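Local atomic coordinates of minor structural protein 5 (Lactococcus phage Tuc2009, PDB entry 5E7T), a protein that probably serves as a structural, accessory component of the phage baseplate, with a domain of the carbohydrate-binding-like BppA family that may contribute to host surface recognition. Residues 30-44 against 66-78. Residues are numbered along the deposited sequence; the frame is centred on the assembly and turned at random.
Sequences LLVNSSAKNKEGFFK and NKDLGEGFSIQPI
Leu31 lies alongside Phe73, both side chains pointing the same way. Its CB rests against the carbonyl of Gly72, 3.4 Å from that O. CG, set anti to the carbonyl carbon (chi1 -52°), passes the same oxygen more loosely, and from there CD2 swings over one face of the Phe73 ring, 3.7 Å from the ring centroid and offset toward the rim, a CH-pi contact. Pro180, on strand 171-184, also packs on Leu31. The backbones of Leu31 and Phe73 form a single bridge, flanked by two hydrogen bonds: Val32 N donates to Gly72 O at 2.8 Å, while Ser74 N reaches back to Leu30 O, whose position is less certain. Val32 turns its CB toward the 66-78 segment, and its CG2 brushes the backbone of Ser74.

The fold here is a beta-sandwich: the contact joins the 30-44 loop, which leads into strand 48-50 of the five-stranded sheet, to the chain leaving strand 63-68 of the four-stranded one, and it packs on inner strands of both sheets. Of the CA atoms paired across the contact, those of Gly72 and Phe42 come closest, 3.6 Å apart. The Phe42 ring lies beside Leu69, pointing the same way; CD2 of Leu69 covers one face of the ring while its CD1 sits 3.9 Å from CZ of Phe42, and Met110 of strand 104-114 touches both residues. A water donates to Phe42 O and to Asp68 O, tying the two backbones together. Further out, Lys44 crosses Glu71 with its aliphatic CG and CD near the carboxylate, while its NZ forms a salt bridge with Glu40 OE1, 3.3 Å away.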
ATOM      1  N   LEU B  30     -44.385 -22.647 -10.670  1.00 56.09           N
ATOM      2  CA  LEU B  30     -43.572 -22.788  -9.461  1.00 54.64           C
ATOM      3  C   LEU B  30     -42.503 -23.868  -9.671  1.00 58.30           C
ATOM      4  O   LEU B  30     -41.615 -23.996  -8.851  1.00 57.69           O
ATOM      5  CB  LEU B  30     -44.453 -23.059  -8.237  1.00 53.75           C
ATOM      6  CG  LEU B  30     -45.242 -21.856  -7.756  1.00 55.86           C
ATOM      7  CD1 LEU B  30     -46.406 -22.275  -6.916  1.00 55.81           C
ATOM      8  CD2 LEU B  30     -44.371 -20.930  -6.998  1.00 55.67           C
ATOM      9  N   LEU B  31     -42.561 -24.605 -10.801  1.00 56.29           N
ATOM     10  CA  LEU B  31     -41.554 -25.621 -11.150  1.00 56.89           C
ATOM     11  C   LEU B  31     -40.342 -24.993 -11.882  1.00 60.86           C
ATOM     12  O   LEU B  31     -40.467 -23.912 -12.436  1.00 60.35           O
ATOM     13  CB  LEU B  31     -42.148 -26.787 -11.971  1.00 56.64           C
ATOM     14  CG  LEU B  31     -43.371 -27.486 -11.412  1.00 61.00           C
ATOM     15  CD1 LEU B  31     -43.721 -28.654 -12.245  1.00 61.75           C
ATOM     16  CD2 LEU B  31     -43.151 -27.948 -10.022  1.00 62.06           C
ATOM     17  N   VAL B  32     -39.193 -25.673 -11.874  1.00 57.91           N
ATOM     18  CA  VAL B  32     -37.917 -25.223 -12.446  1.00 58.74           C
ATOM     19  C   VAL B  32     -37.539 -26.083 -13.671  1.00 64.85           C
ATOM     20  O   VAL B  32     -37.494 -27.318 -13.560  1.00 66.66           O
ATOM     21  CB  VAL B  32     -36.797 -25.310 -11.367  1.00 63.28           C
ATOM     22  CG1 VAL B  32     -35.452 -24.924 -11.949  1.00 64.85           C
ATOM     23  CG2 VAL B  32     -37.108 -24.455 -10.150  1.00 62.56           C
ATOM     24  N   ASN B  33     -37.188 -25.432 -14.802  1.00 59.88           N
ATOM     25  CA  ASN B  33     -36.813 -26.093 -16.062  1.00 60.01           C
ATOM     26  C   ASN B  33     -37.952 -26.960 -16.647  1.00 64.83           C
ATOM     27  O   ASN B  33     -37.687 -28.005 -17.244  1.00 66.66           O
ATOM     28  CB  ASN B  33     -35.501 -26.887 -15.928  1.00 59.20           C
ATOM     29  CG  ASN B  33     -34.855 -27.227 -17.243  1.00 81.86           C
ATOM     30  OD1 ASN B  33     -34.836 -26.424 -18.180  1.00 83.01           O
ATOM     31  ND2 ASN B  33     -34.325 -28.437 -17.344  1.00 69.91           N
ATOM     32  N   SER B  34     -39.213 -26.501 -16.518  1.00 59.19           N
ATOM     33  CA  SER B  34     -40.375 -27.211 -17.050  1.00 58.45           C
ATOM     34  C   SER B  34     -40.328 -27.348 -18.572  1.00 64.18           C
ATOM     35  O   SER B  34     -41.033 -28.183 -19.139  1.00 65.45           O
ATOM     36  CB  SER B  34     -41.681 -26.558 -16.594  1.00 59.29           C
ATOM     37  OG  SER B  34     -41.727 -25.162 -16.823  1.00 61.63           O
ATOM     38  N   SER B  35     -39.468 -26.555 -19.218  1.00 60.02           N
ATOM     39  CA  SER B  35     -39.273 -26.519 -20.664  1.00 60.05           C
ATOM     40  C   SER B  35     -38.368 -27.647 -21.198  1.00 63.82           C
ATOM     41  O   SER B  35     -38.226 -27.776 -22.419  1.00 64.95           O
ATOM     42  CB  SER B  35     -38.714 -25.162 -21.063  1.00 63.83           C
ATOM     43  OG  SER B  35     -37.833 -24.682 -20.057  1.00 77.76           O
ATOM     44  N   ALA B  36     -37.769 -28.454 -20.293  1.00 58.59           N
ATOM     45  CA  ALA B  36     -36.831 -29.545 -20.581  1.00 59.27           C
ATOM     46  C   ALA B  36     -35.666 -29.141 -21.494  1.00 64.95           C
ATOM     47  O   ALA B  36     -35.322 -29.883 -22.427  1.00 66.11           O
ATOM     48  CB  ALA B  36     -37.562 -30.753 -21.137  1.00 60.15           C
ATOM     49  N   LYS B  37     -35.071 -27.949 -21.218  1.00 60.72           N
ATOM     50  CA  LYS B  37     -33.958 -27.341 -21.961  1.00 60.99           C
ATOM     51  C   LYS B  37     -32.751 -28.251 -21.920  1.00 67.67           C
ATOM     52  O   LYS B  37     -32.009 -28.367 -22.898  1.00 68.81           O
ATOM     53  CB  LYS B  37     -33.503 -26.049 -21.268  1.00 62.63           C
ATOM     54  CG  LYS B  37     -34.360 -24.833 -21.392  1.00 74.24           C
ATOM     55  CD  LYS B  37     -33.686 -23.692 -20.606  1.00 84.57           C
ATOM     56  CE  LYS B  37     -34.207 -23.487 -19.188  1.00 98.66           C
ATOM     57  NZ  LYS B  37     -35.620 -22.979 -19.154  1.00109.72           N
ATOM     58  N   ASN B  38     -32.500 -28.803 -20.729  1.00 64.82           N
ATOM     59  CA  ASN B  38     -31.350 -29.634 -20.400  1.00 65.74           C
ATOM     60  C   ASN B  38     -31.741 -30.573 -19.266  1.00 69.12           C
ATOM     61  O   ASN B  38     -32.800 -30.387 -18.644  1.00 67.91           O
ATOM     62  CB  ASN B  38     -30.159 -28.761 -19.988  1.00 63.18           C
ATOM     63  CG  ASN B  38     -30.544 -27.520 -19.229  1.00 85.10           C
ATOM     64  OD1 ASN B  38     -30.832 -27.541 -18.042  1.00 73.53           O
ATOM     65  ND2 ASN B  38     -30.571 -26.404 -19.914  1.00 88.58           N
ATOM     66  N   LYS B  39     -30.879 -31.574 -18.987  1.00 63.70           N
ATOM     67  CA  LYS B  39     -31.117 -32.561 -17.945  1.00 61.48           C
ATOM     68  C   LYS B  39     -30.817 -31.933 -16.563  1.00 65.16           C
ATOM     69  O   LYS B  39     -29.845 -32.296 -15.906  1.00 66.40           O
ATOM     70  CB  LYS B  39     -30.257 -33.791 -18.248  1.00 63.15           C
ATOM     71  CG  LYS B  39     -30.753 -35.081 -17.663  1.00 56.28           C
ATOM     72  CD  LYS B  39     -29.579 -36.007 -17.525  1.00 62.11           C
ATOM     73  CE  LYS B  39     -29.961 -37.376 -17.025  1.00 76.08           C
ATOM     74  NZ  LYS B  39     -29.930 -37.467 -15.538  1.00 82.10           N
ATOM     75  N   GLU B  40     -31.628 -30.945 -16.159  1.00 60.74           N
ATOM     76  CA  GLU B  40     -31.501 -30.228 -14.881  1.00 60.86           C
ATOM     77  C   GLU B  40     -32.898 -29.888 -14.315  1.00 64.90           C
ATOM     78  O   GLU B  40     -33.905 -30.057 -14.999  1.00 64.94           O
ATOM     79  CB  GLU B  40     -30.692 -28.919 -15.049  1.00 62.35           C
ATOM     80  CG  GLU B  40     -29.232 -29.058 -15.444  1.00 70.73           C
ATOM     81  CD  GLU B  40     -28.289 -29.646 -14.413  1.00 96.33           C
ATOM     82  OE1 GLU B  40     -28.646 -29.686 -13.211  1.00 98.06           O
ATOM     83  OE2 GLU B  40     -27.177 -30.061 -14.814  1.00 90.27           O
ATOM     84  N   GLY B  41     -32.942 -29.388 -13.087  1.00 61.00           N
ATOM     85  CA  GLY B  41     -34.193 -28.988 -12.451  1.00 59.36           C
ATOM     86  C   GLY B  41     -35.149 -30.133 -12.283  1.00 62.08           C
ATOM     87  O   GLY B  41     -34.771 -31.166 -11.729  1.00 64.98           O
ATOM     88  N   PHE B  42     -36.366 -29.979 -12.804  1.00 55.25           N
ATOM     89  CA  PHE B  42     -37.392 -31.026 -12.755  1.00 54.17           C
ATOM     90  C   PHE B  42     -36.898 -32.297 -13.456  1.00 58.81           C
ATOM     91  O   PHE B  42     -37.135 -33.398 -12.960  1.00 58.11           O
ATOM     92  CB  PHE B  42     -38.699 -30.537 -13.415  1.00 54.85           C
ATOM     93  CG  PHE B  42     -39.925 -31.409 -13.200  1.00 56.02           C
ATOM     94  CD1 PHE B  42     -40.206 -32.466 -14.058  1.00 58.68           C
ATOM     95  CD2 PHE B  42     -40.826 -31.134 -12.175  1.00 57.67           C
ATOM     96  CE1 PHE B  42     -41.341 -33.255 -13.870  1.00 58.53           C
ATOM     97  CE2 PHE B  42     -41.961 -31.925 -11.989  1.00 59.52           C
ATOM     98  CZ  PHE B  42     -42.209 -32.977 -12.840  1.00 57.37           C
ATOM     99  N   PHE B  43     -36.167 -32.139 -14.577  1.00 55.63           N
ATOM    100  CA  PHE B  43     -35.709 -33.269 -15.381  1.00 55.54           C
ATOM    101  C   PHE B  43     -34.332 -33.777 -15.011  1.00 59.66           C
ATOM    102  O   PHE B  43     -33.781 -34.634 -15.713  1.00 61.62           O
ATOM    103  CB  PHE B  43     -35.810 -32.933 -16.871  1.00 56.94           C
ATOM    104  CG  PHE B  43     -37.231 -32.603 -17.282  1.00 57.53           C
ATOM    105  CD1 PHE B  43     -38.161 -33.614 -17.516  1.00 59.56           C
ATOM    106  CD2 PHE B  43     -37.655 -31.285 -17.387  1.00 58.22           C
ATOM    107  CE1 PHE B  43     -39.468 -33.308 -17.899  1.00 58.93           C
ATOM    108  CE2 PHE B  43     -38.971 -30.984 -17.761  1.00 59.44           C
ATOM    109  CZ  PHE B  43     -39.867 -31.998 -18.013  1.00 56.85           C
ATOM    110  N   LYS B  44     -33.809 -33.329 -13.866  1.00 53.42           N
ATOM    111  CA  LYS B  44     -32.484 -33.743 -13.408  1.00 53.52           C
ATOM    112  C   LYS B  44     -32.280 -35.262 -13.391  1.00 58.38           C
ATOM    113  O   LYS B  44     -31.215 -35.699 -13.793  1.00 60.59           O
ATOM    114  CB  LYS B  44     -32.155 -33.120 -12.035  1.00 54.36           C
ATOM    115  CG  LYS B  44     -30.800 -33.500 -11.457  1.00 57.23           C
ATOM    116  CD  LYS B  44     -29.645 -32.680 -12.027  1.00 66.75           C
ATOM    117  CE  LYS B  44     -28.299 -33.236 -11.644  1.00 71.26           C
ATOM    118  NZ  LYS B  44     -27.200 -32.435 -12.242  1.00 82.96           N
ATOM    119  N   ASN B  66     -38.507 -44.786  -7.803  1.00 64.63           N
ATOM    120  CA  ASN B  66     -38.721 -43.347  -7.848  1.00 62.74           C
ATOM    121  C   ASN B  66     -37.549 -42.598  -8.487  1.00 66.83           C
ATOM    122  O   ASN B  66     -36.460 -43.165  -8.645  1.00 68.99           O
ATOM    123  CB  ASN B  66     -39.102 -42.774  -6.487  1.00 63.20           C
ATOM    124  CG  ASN B  66     -38.011 -42.735  -5.464  1.00 83.82           C
ATOM    125  OD1 ASN B  66     -37.111 -41.894  -5.515  1.00 75.27           O
ATOM    126  ND2 ASN B  66     -38.133 -43.580  -4.455  1.00 79.76           N
ATOM    127  N   LYS B  67     -37.803 -41.353  -8.922  1.00 60.29           N
ATOM    128  CA  LYS B  67     -36.813 -40.435  -9.493  1.00 59.02           C
ATOM    129  C   LYS B  67     -37.051 -39.130  -8.742  1.00 63.21           C
ATOM    130  O   LYS B  67     -38.196 -38.713  -8.622  1.00 62.85           O
ATOM    131  CB  LYS B  67     -36.976 -40.252 -11.024  1.00 59.27           C
ATOM    132  CG  LYS B  67     -36.892 -41.542 -11.865  1.00 70.57           C
ATOM    133  CD  LYS B  67     -35.522 -42.230 -11.867  1.00 80.14           C
ATOM    134  CE  LYS B  67     -35.605 -43.720 -12.106  1.00 86.07           C
ATOM    135  NZ  LYS B  67     -34.735 -44.152 -13.236  1.00 97.34           N
ATOM    136  N   ASP B  68     -36.009 -38.549  -8.143  1.00 60.42           N
ATOM    137  CA  ASP B  68     -36.148 -37.320  -7.365  1.00 59.86           C
ATOM    138  C   ASP B  68     -36.465 -36.115  -8.246  1.00 65.49           C
ATOM    139  O   ASP B  68     -35.732 -35.836  -9.216  1.00 66.63           O
ATOM    140  CB  ASP B  68     -34.901 -37.075  -6.494  1.00 62.35           C
ATOM    141  CG  ASP B  68     -34.930 -35.845  -5.604  1.00 73.49           C
ATOM    142  OD1 ASP B  68     -36.035 -35.421  -5.207  1.00 72.27           O
ATOM    143  OD2 ASP B  68     -33.838 -35.321  -5.280  1.00 84.31           O
ATOM    144  N   LEU B  69     -37.587 -35.422  -7.911  1.00 60.37           N
ATOM    145  CA  LEU B  69     -38.065 -34.221  -8.602  1.00 58.70           C
ATOM    146  C   LEU B  69     -37.768 -32.972  -7.769  1.00 66.39           C
ATOM    147  O   LEU B  69     -38.134 -31.866  -8.167  1.00 66.16           O
ATOM    148  CB  LEU B  69     -39.573 -34.274  -8.862  1.00 57.15           C
ATOM    149  CG  LEU B  69     -40.203 -35.462  -9.606  1.00 61.06           C
ATOM    150  CD1 LEU B  69     -41.678 -35.246  -9.734  1.00 59.23           C
ATOM    151  CD2 LEU B  69     -39.620 -35.634 -11.004  1.00 63.05           C
ATOM    152  N   GLY B  70     -37.105 -33.160  -6.628  1.00 64.53           N
ATOM    153  CA  GLY B  70     -36.803 -32.101  -5.672  1.00 64.20           C
ATOM    154  C   GLY B  70     -36.165 -30.853  -6.239  1.00 68.52           C
ATOM    155  O   GLY B  70     -36.449 -29.747  -5.772  1.00 69.31           O
ATOM    156  N   GLU B  71     -35.312 -31.018  -7.254  1.00 64.04           N
ATOM    157  CA  GLU B  71     -34.571 -29.920  -7.856  1.00 62.87           C
ATOM    158  C   GLU B  71     -35.408 -29.118  -8.841  1.00 66.62           C
ATOM    159  O   GLU B  71     -34.930 -28.137  -9.412  1.00 66.58           O
ATOM    160  CB  GLU B  71     -33.286 -30.448  -8.500  1.00 64.65           C
ATOM    161  CG  GLU B  71     -32.107 -30.505  -7.548  1.00 68.95           C
ATOM    162  CD  GLU B  71     -30.772 -30.661  -8.253  1.00101.88           C
ATOM    163  OE1 GLU B  71     -30.069 -31.662  -7.975  1.00112.17           O
ATOM    164  OE2 GLU B  71     -30.443 -29.805  -9.111  1.00 91.87           O
ATOM    165  N   GLY B  72     -36.653 -29.538  -9.019  1.00 62.51           N
ATOM    166  CA  GLY B  72     -37.586 -28.890  -9.925  1.00 61.05           C
ATOM    167  C   GLY B  72     -38.677 -28.105  -9.246  1.00 64.17           C
ATOM    168  O   GLY B  72     -39.597 -27.659  -9.920  1.00 63.08           O
ATOM    169  N   PHE B  73     -38.604 -27.937  -7.918  1.00 62.30           N
ATOM    170  CA  PHE B  73     -39.588 -27.158  -7.165  1.00 61.94           C
ATOM    171  C   PHE B  73     -38.924 -25.890  -6.649  1.00 69.90           C
ATOM    172  O   PHE B  73     -37.967 -25.966  -5.888  1.00 69.92           O
ATOM    173  CB  PHE B  73     -40.268 -27.980  -6.064  1.00 63.13           C
ATOM    174  CG  PHE B  73     -41.316 -28.949  -6.569  1.00 63.23           C
ATOM    175  CD1 PHE B  73     -40.964 -30.224  -6.985  1.00 65.15           C
ATOM    176  CD2 PHE B  73     -42.659 -28.596  -6.593  1.00 65.42           C
ATOM    177  CE1 PHE B  73     -41.934 -31.125  -7.437  1.00 66.04           C
ATOM    178  CE2 PHE B  73     -43.631 -29.501  -7.032  1.00 67.85           C
ATOM    179  CZ  PHE B  73     -43.258 -30.755  -7.473  1.00 65.66           C
ATOM    180  N   SER B  74     -39.373 -24.727  -7.169  1.00 69.25           N
ATOM    181  CA  SER B  74     -38.861 -23.390  -6.877  1.00 70.21           C
ATOM    182  C   SER B  74     -38.615 -23.169  -5.390  1.00 78.90           C
ATOM    183  O   SER B  74     -37.536 -22.693  -4.990  1.00 80.25           O
ATOM    184  CB  SER B  74     -39.852 -22.341  -7.358  1.00 71.11           C
ATOM    185  OG  SER B  74     -39.234 -21.428  -8.244  1.00 82.96           O
ATOM    186  N   ILE B  75     -39.645 -23.509  -4.580  1.00 75.06           N
ATOM    187  CA  ILE B  75     -39.657 -23.297  -3.141  1.00 74.90           C
ATOM    188  C   ILE B  75     -40.177 -24.513  -2.353  1.00 78.03           C
ATOM    189  O   ILE B  75     -41.082 -25.230  -2.792  1.00 77.63           O
ATOM    190  CB  ILE B  75     -40.429 -21.993  -2.807  1.00 77.25           C
ATOM    191  CG1 ILE B  75     -41.846 -21.990  -3.448  1.00 75.78           C
ATOM    192  CG2 ILE B  75     -39.583 -20.756  -3.224  1.00 77.73           C
ATOM    193  CD1 ILE B  75     -42.784 -21.119  -2.840  1.00 77.92           C
ATOM    194  N   GLN B  76     -39.590 -24.707  -1.170  1.00 73.28           N
ATOM    195  CA  GLN B  76     -39.874 -25.798  -0.260  1.00 72.10           C
ATOM    196  C   GLN B  76     -41.315 -25.830   0.189  1.00 72.93           C
ATOM    197  O   GLN B  76     -41.870 -24.778   0.500  1.00 71.79           O
ATOM    198  CB  GLN B  76     -38.903 -25.777   0.919  1.00 74.32           C
ATOM    199  CG  GLN B  76     -37.469 -26.127   0.524  1.00 77.78           C
ATOM    200  CD  GLN B  76     -37.399 -27.426  -0.227  1.00 82.19           C
ATOM    201  OE1 GLN B  76     -37.708 -28.487   0.314  1.00 72.18           O
ATOM    202  NE2 GLN B  76     -37.103 -27.348  -1.523  1.00 80.76           N
ATOM    203  N   PRO B  77     -41.931 -27.034   0.226  1.00 67.91           N
ATOM    204  CA  PRO B  77     -43.357 -27.125   0.551  1.00 66.61           C
ATOM    205  C   PRO B  77     -43.767 -26.660   1.939  1.00 70.44           C
ATOM    206  O   PRO B  77     -44.943 -26.432   2.179  1.00 72.62           O
ATOM    207  CB  PRO B  77     -43.672 -28.601   0.325  1.00 68.39           C
ATOM    208  CG  PRO B  77     -42.391 -29.300   0.411  1.00 73.33           C
ATOM    209  CD  PRO B  77     -41.386 -28.362  -0.129  1.00 69.33           C
ATOM    210  N   ILE B  78     -42.836 -26.449   2.829  1.00 65.67           N
ATOM    211  CA  ILE B  78     -43.227 -25.978   4.156  1.00 66.31           C
ATOM    212  C   ILE B  78     -43.478 -24.460   4.186  1.00 70.96           C
ATOM    213  O   ILE B  78     -43.681 -23.884   5.258  1.00 71.66           O
ATOM    214  CB  ILE B  78     -42.211 -26.443   5.222  1.00 70.21           C
ATOM    215  CG1 ILE B  78     -40.791 -25.939   4.908  1.00 69.29           C
ATOM    216  CG2 ILE B  78     -42.265 -27.968   5.362  1.00 71.62           C
ATOM    217  CD1 ILE B  78     -40.399 -24.766   5.698  1.00 72.66           C
TER
HETATM  218  O   HOH W   1     -35.895 -35.528 -11.895  1.00 69.01           O